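Local coordinates for protein dioxygenase (Pseudomonas brassicacearum, PDB 5V2D) that probably cleaves the central double bond of lignin-derived stilbenes with molecular oxygen, as an iron-dependent member of the carotenoid cleavage oxygenase family, at residues G52-P55 with A56-G60; F127-D130 with S131-K135; L255-V259 with E260-N264; A445-E448 with E449-Y453. All blocks are in the same frame, centred on the assembly; numbering follows the deposited sequence.

Contact 1: residues G52-P55 with A56-G60; sequences GVLP and ASIHG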
# COMPACT_ATOMS: atom_id res chain seq x y z
N GLY A 52 -24.78 15.12 6.17
CA GLY A 52 -25.52 13.96 5.64
C GLY A 52 -25.89 13.09 6.81
O GLY A 52 -26.12 13.61 7.85
N VAL A 53 -25.95 11.78 6.65
CA VAL A 53 -26.39 10.86 7.69
C VAL A 53 -25.51 9.64 7.71
O VAL A 53 -25.45 8.86 6.72
CB VAL A 53 -27.84 10.35 7.36
CG1 VAL A 53 -28.32 9.47 8.51
CG2 VAL A 53 -28.78 11.57 7.17
N LEU A 54 -24.78 9.46 8.80
CA LEU A 54 -23.91 8.32 8.92
C LEU A 54 -24.66 7.19 9.47
O LEU A 54 -25.18 7.31 10.55
CB LEU A 54 -22.72 8.66 9.85
CG LEU A 54 -21.78 7.55 10.17
CD1 LEU A 54 -21.00 7.33 8.90
CD2 LEU A 54 -20.82 7.94 11.24
N PRO A 55 -24.66 6.03 8.78
CA PRO A 55 -25.42 4.90 9.36
C PRO A 55 -24.94 4.56 10.72
O PRO A 55 -23.71 4.35 10.96
CB PRO A 55 -25.15 3.77 8.41
CG PRO A 55 -24.91 4.47 7.11
CD PRO A 55 -24.14 5.73 7.45
N ALA A 56 -25.88 4.46 11.65
CA ALA A 56 -25.58 4.18 13.03
C ALA A 56 -25.06 2.80 13.27
O ALA A 56 -24.43 2.55 14.30
CB ALA A 56 -26.77 4.49 13.93
N SER A 57 -25.26 1.90 12.34
CA SER A 57 -24.82 0.52 12.60
C SER A 57 -23.32 0.34 12.27
O SER A 57 -22.77 -0.69 12.55
CB SER A 57 -25.63 -0.43 11.75
OG SER A 57 -25.34 -0.19 10.37
N ILE A 58 -22.67 1.28 11.61
CA ILE A 58 -21.22 1.12 11.32
C ILE A 58 -20.44 1.20 12.62
O ILE A 58 -20.57 2.20 13.37
CB ILE A 58 -20.71 2.17 10.37
CG1 ILE A 58 -21.40 2.00 9.00
CG2 ILE A 58 -19.21 2.03 10.17
CD1 ILE A 58 -21.13 3.12 8.03
N HIS A 59 -19.69 0.16 12.91
CA HIS A 59 -19.00 0.07 14.19
C HIS A 59 -17.65 -0.57 13.98
O HIS A 59 -17.55 -1.73 13.58
CB HIS A 59 -19.82 -0.77 15.21
CG HIS A 59 -19.24 -0.79 16.59
ND1 HIS A 59 -19.26 -1.92 17.39
CD2 HIS A 59 -18.54 0.13 17.28
CE1 HIS A 59 -18.66 -1.68 18.53
NE2 HIS A 59 -18.20 -0.44 18.49
N GLY A 60 -16.62 0.20 14.25
CA GLY A 60 -15.19 -0.28 14.15
C GLY A 60 -14.28 0.88 13.84
O GLY A 60 -14.65 2.03 14.01
O HOH W 1 -21.82 4.78 13.04
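P55 and I58 carry the apolar part of this local turn. Their side chains lie side by side and point the same way. I58 places CG1 beside its own backbone N (chi1 -65°) and then runs on extended. This sets the terminal methyl CD1 against the proline ring, 4.0 Å from P55 CD and 4.1 Å from P55 CB. L54 adds a looser contact, with its CD1 4.3 Å from I58 CD1. The same isoleucine also packs on F92 and on Y453, and P55 shares Y453. An alanine at I58 would probably leave a gap beside the P55 ring and Y453, and take away part of the packing on F92.

The polar contacts are all made by the backbone. I58 N gives a weak hydrogen bond to P55 O at 3.3 Å. One water bridges the same two residues. It donates to P55 O at 2.8 Å and to I58 O at 2.9 Å, so P55 O is held by two donors. A56 and S57 form the bend between P55 and I58, and both are exposed.

The arrangement is a type I beta turn from P55 to I58. It lies in the short loop after strand 50-52 and before strand 60-67. Those strands belong to two different antiparallel sheets, so the turn links two sheets, consistent with neighbouring blades of the beta-propeller known for this family.

Contact 2: residues F127-D130 with S131-K135; sequences FTND and SLAAK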
# COMPACT_ATOMS: atom_id res chain seq x y z
N PHE A 127 23.67 2.66 3.58
CA PHE A 127 25.04 3.17 3.39
C PHE A 127 25.10 4.66 3.24
O PHE A 127 26.17 5.18 3.40
CB PHE A 127 25.75 2.50 2.17
CG PHE A 127 25.79 1.00 2.25
CD1 PHE A 127 26.64 0.38 3.20
CD2 PHE A 127 24.95 0.19 1.46
CE1 PHE A 127 26.68 -1.02 3.31
CE2 PHE A 127 24.97 -1.20 1.61
CZ PHE A 127 25.86 -1.80 2.50
N THR A 128 24.00 5.36 2.94
CA THR A 128 24.01 6.80 2.80
C THR A 128 23.47 7.49 4.04
O THR A 128 23.33 8.72 4.03
CB THR A 128 23.13 7.21 1.63
OG1 THR A 128 21.76 6.80 1.85
CG2 THR A 128 23.68 6.59 0.39
N ASN A 129 23.19 6.74 5.13
CA ASN A 129 22.72 7.39 6.34
C ASN A 129 23.84 8.14 7.07
O ASN A 129 24.97 7.77 6.96
CB ASN A 129 22.09 6.39 7.31
CG ASN A 129 20.77 5.82 6.80
OD1 ASN A 129 20.21 6.32 5.85
ND2 ASN A 129 20.30 4.76 7.42
N ASP A 130 23.48 9.08 7.92
CA ASP A 130 24.43 9.65 8.93
C ASP A 130 24.77 8.53 9.88
O ASP A 130 23.98 7.63 10.16
CB ASP A 130 23.67 10.75 9.65
CG ASP A 130 24.52 11.56 10.61
OD1 ASP A 130 24.93 11.09 11.69
OD2 ASP A 130 24.62 12.77 10.33
N SER A 131 25.99 8.57 10.43
CA SER A 131 26.43 7.51 11.35
C SER A 131 25.64 7.54 12.65
O SER A 131 25.55 6.54 13.30
CB SER A 131 27.95 7.67 11.63
OG SER A 131 28.12 8.97 12.15
N LEU A 132 24.94 8.62 12.97
CA LEU A 132 24.07 8.64 14.14
C LEU A 132 22.62 8.07 13.91
O LEU A 132 21.85 7.94 14.88
CB LEU A 132 23.89 10.09 14.58
CG LEU A 132 24.88 10.80 15.61
CD1 LEU A 132 26.01 9.99 16.11
CD2 LEU A 132 25.21 12.22 15.19
N ALA A 133 22.27 7.74 12.67
CA ALA A 133 20.99 7.16 12.36
C ALA A 133 20.84 5.85 13.10
O ALA A 133 21.86 5.15 13.34
CB ALA A 133 20.89 6.83 10.92
N ALA A 134 19.63 5.47 13.43
CA ALA A 134 19.38 4.15 14.00
C ALA A 134 19.81 3.10 13.04
O ALA A 134 19.79 3.28 11.85
CB ALA A 134 17.91 3.96 14.37
N LYS A 135 20.19 1.95 13.58
CA LYS A 135 20.56 0.79 12.77
C LYS A 135 19.41 0.23 12.00
O LYS A 135 19.55 -0.21 10.89
CB LYS A 135 21.12 -0.31 13.68
CG LYS A 135 22.48 0.09 14.31
CD LYS A 135 23.55 0.42 13.27
CE LYS A 135 24.95 0.47 13.82
NZ LYS A 135 25.32 1.86 14.17
O HOH W 2 21.61 3.38 9.72
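D130 and A133 close a type I beta turn, with A133 N donating to D130 O at 3.0 Å. The D130 side chain fastens the same turn a second time. Its CG is anti to the backbone N (chi1 -173°), which swings the carboxylate forward over the following residues. OD1 then accepts from L132 N at 2.8 Å, a nearly straight bond (167°) that uses the anti lone pair of OD1. S131 N is also near, 3.0 Å from D130 OD1, but its N-H points poorly. L132 CB sits close against the same oxygen, 3.2 Å from D130 OD1. The other oxygen, OD2, forms a salt bridge with R117, so the two ends of the carboxylate serve different partners. That pairing would be expected to favour the ionised form.

N129 and A133 meet through their beta carbons, CB to CB at 3.8 Å. The A133 methyl is buried here and also touches L119. The N129 amide is engaged at both ends: OD1 accepts from G121 N, and ND2 donates to N137 OD1. ND2 also donates to a water at 3.0 Å. That water in turn donates to A134 O at 2.8 Å, tying N129 to the chain beyond the turn.

An aspartate whose side chain accepts from the residue two further on, while its carbonyl closes the beta turn, is the classical Asx motif. Here it shapes the surface loop between helix 107-115 and strand 143-147.

Contact 3: residues L255-V259 with E260-N264; sequences LTVDV and ERMKN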
# COMPACT_ATOMS: atom_id res chain seq x y z
N LEU A 255 12.33 -4.80 -11.08
CA LEU A 255 13.14 -3.85 -10.37
C LEU A 255 14.15 -4.69 -9.60
O LEU A 255 13.75 -5.38 -8.62
CB LEU A 255 12.28 -3.10 -9.36
CG LEU A 255 11.44 -1.99 -9.91
CD1 LEU A 255 10.47 -1.47 -8.87
CD2 LEU A 255 12.29 -0.83 -10.45
N THR A 256 15.44 -4.63 -9.97
CA THR A 256 16.47 -5.50 -9.38
C THR A 256 17.40 -4.79 -8.45
O THR A 256 17.57 -3.58 -8.54
CB THR A 256 17.32 -6.23 -10.46
OG1 THR A 256 17.87 -5.28 -11.38
CG2 THR A 256 16.42 -7.13 -11.24
N VAL A 257 18.03 -5.55 -7.57
CA VAL A 257 18.86 -4.97 -6.54
C VAL A 257 20.33 -5.23 -6.86
O VAL A 257 20.67 -6.31 -7.26
CB VAL A 257 18.57 -5.62 -5.22
CG1 VAL A 257 19.35 -4.98 -4.08
CG2 VAL A 257 17.10 -5.52 -4.91
N ASP A 258 21.19 -4.25 -6.63
CA ASP A 258 22.65 -4.41 -6.70
C ASP A 258 23.32 -3.73 -5.49
O ASP A 258 23.36 -2.50 -5.37
CB ASP A 258 23.17 -3.79 -8.00
CG ASP A 258 24.67 -4.10 -8.25
OD1 ASP A 258 24.97 -4.82 -9.16
OD2 ASP A 258 25.56 -3.65 -7.52
N VAL A 259 23.87 -4.53 -4.60
CA VAL A 259 24.47 -4.00 -3.37
C VAL A 259 25.69 -3.09 -3.63
O VAL A 259 25.91 -2.08 -2.90
CB VAL A 259 24.89 -5.10 -2.40
CG1 VAL A 259 25.37 -4.46 -1.06
CG2 VAL A 259 23.74 -6.04 -2.16
N GLU A 260 26.45 -3.40 -4.68
CA GLU A 260 27.60 -2.55 -5.03
C GLU A 260 27.15 -1.19 -5.43
O GLU A 260 27.72 -0.20 -4.99
CB GLU A 260 28.51 -3.23 -6.12
CG GLU A 260 29.30 -4.44 -5.58
CD GLU A 260 30.15 -4.10 -4.33
OE1 GLU A 260 30.96 -3.10 -4.37
OE2 GLU A 260 30.02 -4.81 -3.28
N ARG A 261 26.10 -1.10 -6.25
CA ARG A 261 25.54 0.20 -6.63
C ARG A 261 25.14 0.98 -5.36
O ARG A 261 25.35 2.18 -5.26
CB ARG A 261 24.33 0.02 -7.57
CG ARG A 261 23.55 1.30 -7.85
CD ARG A 261 22.38 1.07 -8.82
NE ARG A 261 21.31 0.24 -8.22
CZ ARG A 261 20.87 -0.92 -8.70
NH1 ARG A 261 21.35 -1.45 -9.81
NH2 ARG A 261 19.87 -1.58 -8.03
N MET A 262 24.50 0.28 -4.42
CA MET A 262 24.09 0.90 -3.16
C MET A 262 25.29 1.39 -2.32
O MET A 262 25.23 2.48 -1.77
CB MET A 262 23.24 -0.06 -2.30
CG MET A 262 21.87 -0.44 -2.89
SD MET A 262 21.15 -1.91 -2.00
CE MET A 262 21.11 -1.23 -0.34
N LYS A 263 26.34 0.58 -2.22
CA LYS A 263 27.57 1.01 -1.52
C LYS A 263 28.15 2.26 -2.12
O LYS A 263 28.71 3.05 -1.41
CB LYS A 263 28.62 -0.06 -1.50
CG LYS A 263 28.33 -1.04 -0.40
CD LYS A 263 29.33 -2.22 -0.42
CE LYS A 263 29.22 -3.05 0.85
NZ LYS A 263 29.43 -4.50 0.57
N ASN A 264 27.95 2.47 -3.42
CA ASN A 264 28.36 3.70 -4.11
C ASN A 264 27.35 4.80 -4.09
O ASN A 264 27.52 5.80 -4.83
CB ASN A 264 28.78 3.37 -5.54
CG ASN A 264 30.07 2.54 -5.56
OD1 ASN A 264 31.05 2.92 -4.92
ND2 ASN A 264 30.05 1.38 -6.18
O HOH W 3 19.96 -3.96 -10.17
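D258 and R261 meet because both put CG anti to the backbone N, D258 with chi1 -172° and R261 with chi1 171°. The aspartate thus turns its carboxylate to the first turn of the helix. The arginine chain runs extended, bends at chi3 (68°), and comes back along the preceding strand.

D258 is the N-cap of helix 259-263. Its OD2 accepts from R261 N at 2.9 Å, met on the anti side and somewhat out of the carboxylate plane. Behind the cap the helical bonds begin, M262 N to D258 O at 3.2 Å and K263 N to V259 O at 2.8 Å.

The R261 guanidinium lies with one face against D258 CB, which is 3.5 Å from R261 NH1. NH2 donates to T256 O at 3.1 Å in a rather bent bond. NE and NH2 also donate to the carbonyls of P267 and H268. NH1 donates to a water lying in the guanidinium plane, which also bonds T256 OG1 and, weakly, T256 O. A leucine in place of R261 would probably leave the carbonyls of T256, P267 and H268 without their common donor and let strand and helix shift against each other.

V257 CG1 also touches M262 SD at 4.1 Å, the two side chains crossing obliquely.

The D258 carboxylate sits at the positive end of a short helix, which would be expected to stabilise its charge. The R261 cation is hydrogen-bonded to backbone carbonyls and a water. The D258 carboxylate is near but not in contact, D258 OD1 lying 5.0 Å from R261 NH1, and would be expected to add a weaker attraction.

Contact 4: residues A445-E448 with E449-Y453; sequences ADAE and EADGY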
# COMPACT_ATOMS: atom_id res chain seq x y z
N ALA A 445 -23.25 -8.53 8.86
CA ALA A 445 -22.47 -9.78 8.67
C ALA A 445 -23.15 -10.75 7.68
O ALA A 445 -22.53 -11.57 7.05
CB ALA A 445 -22.19 -10.42 10.02
N ASP A 446 -24.45 -10.60 7.52
CA ASP A 446 -25.23 -11.31 6.47
C ASP A 446 -25.02 -10.93 5.02
O ASP A 446 -25.47 -11.61 4.13
CB ASP A 446 -26.72 -11.02 6.71
CG ASP A 446 -27.38 -12.16 7.43
OD1 ASP A 446 -28.51 -12.55 7.07
OD2 ASP A 446 -26.75 -12.71 8.37
N ALA A 447 -24.50 -9.75 4.79
CA ALA A 447 -24.69 -9.10 3.53
C ALA A 447 -24.01 -9.87 2.41
O ALA A 447 -22.93 -10.42 2.62
CB ALA A 447 -24.17 -7.68 3.61
N GLU A 448 -24.63 -9.85 1.25
CA GLU A 448 -24.01 -10.40 0.05
C GLU A 448 -22.70 -9.64 -0.25
O GLU A 448 -22.39 -8.56 0.31
CB GLU A 448 -25.00 -10.31 -1.15
CG GLU A 448 -25.88 -11.52 -1.65
CD GLU A 448 -26.37 -12.60 -0.60
OE1 GLU A 448 -25.51 -13.27 0.06
OE2 GLU A 448 -27.62 -12.82 -0.45
N GLU A 449 -21.92 -10.26 -1.14
CA GLU A 449 -20.62 -9.71 -1.54
C GLU A 449 -20.75 -8.25 -1.96
O GLU A 449 -21.57 -7.91 -2.81
CB GLU A 449 -19.96 -10.50 -2.72
CG GLU A 449 -18.52 -10.04 -2.93
CD GLU A 449 -17.87 -10.51 -4.25
OE1 GLU A 449 -18.44 -11.39 -4.90
OE2 GLU A 449 -16.80 -9.98 -4.62
N ALA A 450 -19.91 -7.40 -1.36
CA ALA A 450 -19.75 -6.00 -1.78
C ALA A 450 -21.00 -5.18 -1.53
O ALA A 450 -21.16 -4.08 -2.13
CB ALA A 450 -19.33 -5.84 -3.26
N ASP A 451 -21.83 -5.65 -0.61
CA ASP A 451 -23.04 -4.87 -0.25
C ASP A 451 -22.75 -4.19 1.08
O ASP A 451 -22.68 -4.85 2.11
CB ASP A 451 -24.26 -5.79 -0.18
CG ASP A 451 -25.54 -5.06 0.26
OD1 ASP A 451 -25.59 -3.83 0.13
OD2 ASP A 451 -26.48 -5.77 0.62
N GLY A 452 -22.54 -2.89 1.01
CA GLY A 452 -22.21 -2.14 2.18
C GLY A 452 -21.73 -0.75 1.85
O GLY A 452 -22.27 -0.09 0.99
N TYR A 453 -20.72 -0.29 2.58
CA TYR A 453 -20.26 1.08 2.52
C TYR A 453 -18.83 1.14 2.00
O TYR A 453 -18.01 0.31 2.35
CB TYR A 453 -20.38 1.68 3.91
CG TYR A 453 -21.78 1.53 4.48
CD1 TYR A 453 -22.05 0.63 5.52
CD2 TYR A 453 -22.86 2.23 3.94
CE1 TYR A 453 -23.34 0.43 6.01
CE2 TYR A 453 -24.15 2.03 4.41
CZ TYR A 453 -24.36 1.13 5.47
OH TYR A 453 -25.63 0.97 6.01
O HOH W 4 -26.89 -8.18 1.05
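E448 and D451 are joined across the turn by a backbone hydrogen bond. D451 N donates to E448 O at 3.1 Å, with some bend (146°). A water adds a second bridge. It accepts from E448 N at 2.8 Å and donates to D451 OD2; the second bond is modelled very short, and its exact length is doubtful. D451 can reach this water because its CG stands anti to the backbone N (chi1 177°).

Side chains add close contacts but little apolar packing. D451 CB rests 3.4 Å from E448 O. A447 points its methyl toward the following segment, with CB 3.5 Å from D451 O.

The bend from E448 to D451 is a type II beta turn. A450, at its third position, has the positive phi this turn calls for (66°). The turn belongs to the connection between strands 433-442 and 452-460, which are neighbours in one antiparallel sheet, as in a blade of a beta-propeller.

Charged groups outside the turn add further bonds: the D451 carboxylate forms salt bridges with R443 through OD1 and with R474 through OD2, and this setting would be expected to keep it ionised. R379 donates to the carbonyls of both A447 and E448, so E448 O serves a side chain as well as D451 N. E449 points away from the bend, its extended chain bringing OE1 to A386 N and, more weakly, OE2 to H387 N.

From the N terminus the four contacts come in series, and none nests in or crosses another. Contacts 1, 2 and 4 each close a beta turn, and contact 3 caps a helix. Contact 1 lies between strands 50-52 and 60-67 and joins two sheets. Contact 2 bends the long loop after helix 107-115. Contact 3 leads strand 255-257 into helix 259-263, and F127 of contact 2 packs on V259, M262 and K263 of that helix. Contact 4 closes the connection into strand 452-460, whose Y453 lies against P55 and I58 of contact 1. The contacts thus form two pairs, 1 with 4 and 2 with 3, on opposite sides of the chain's centre.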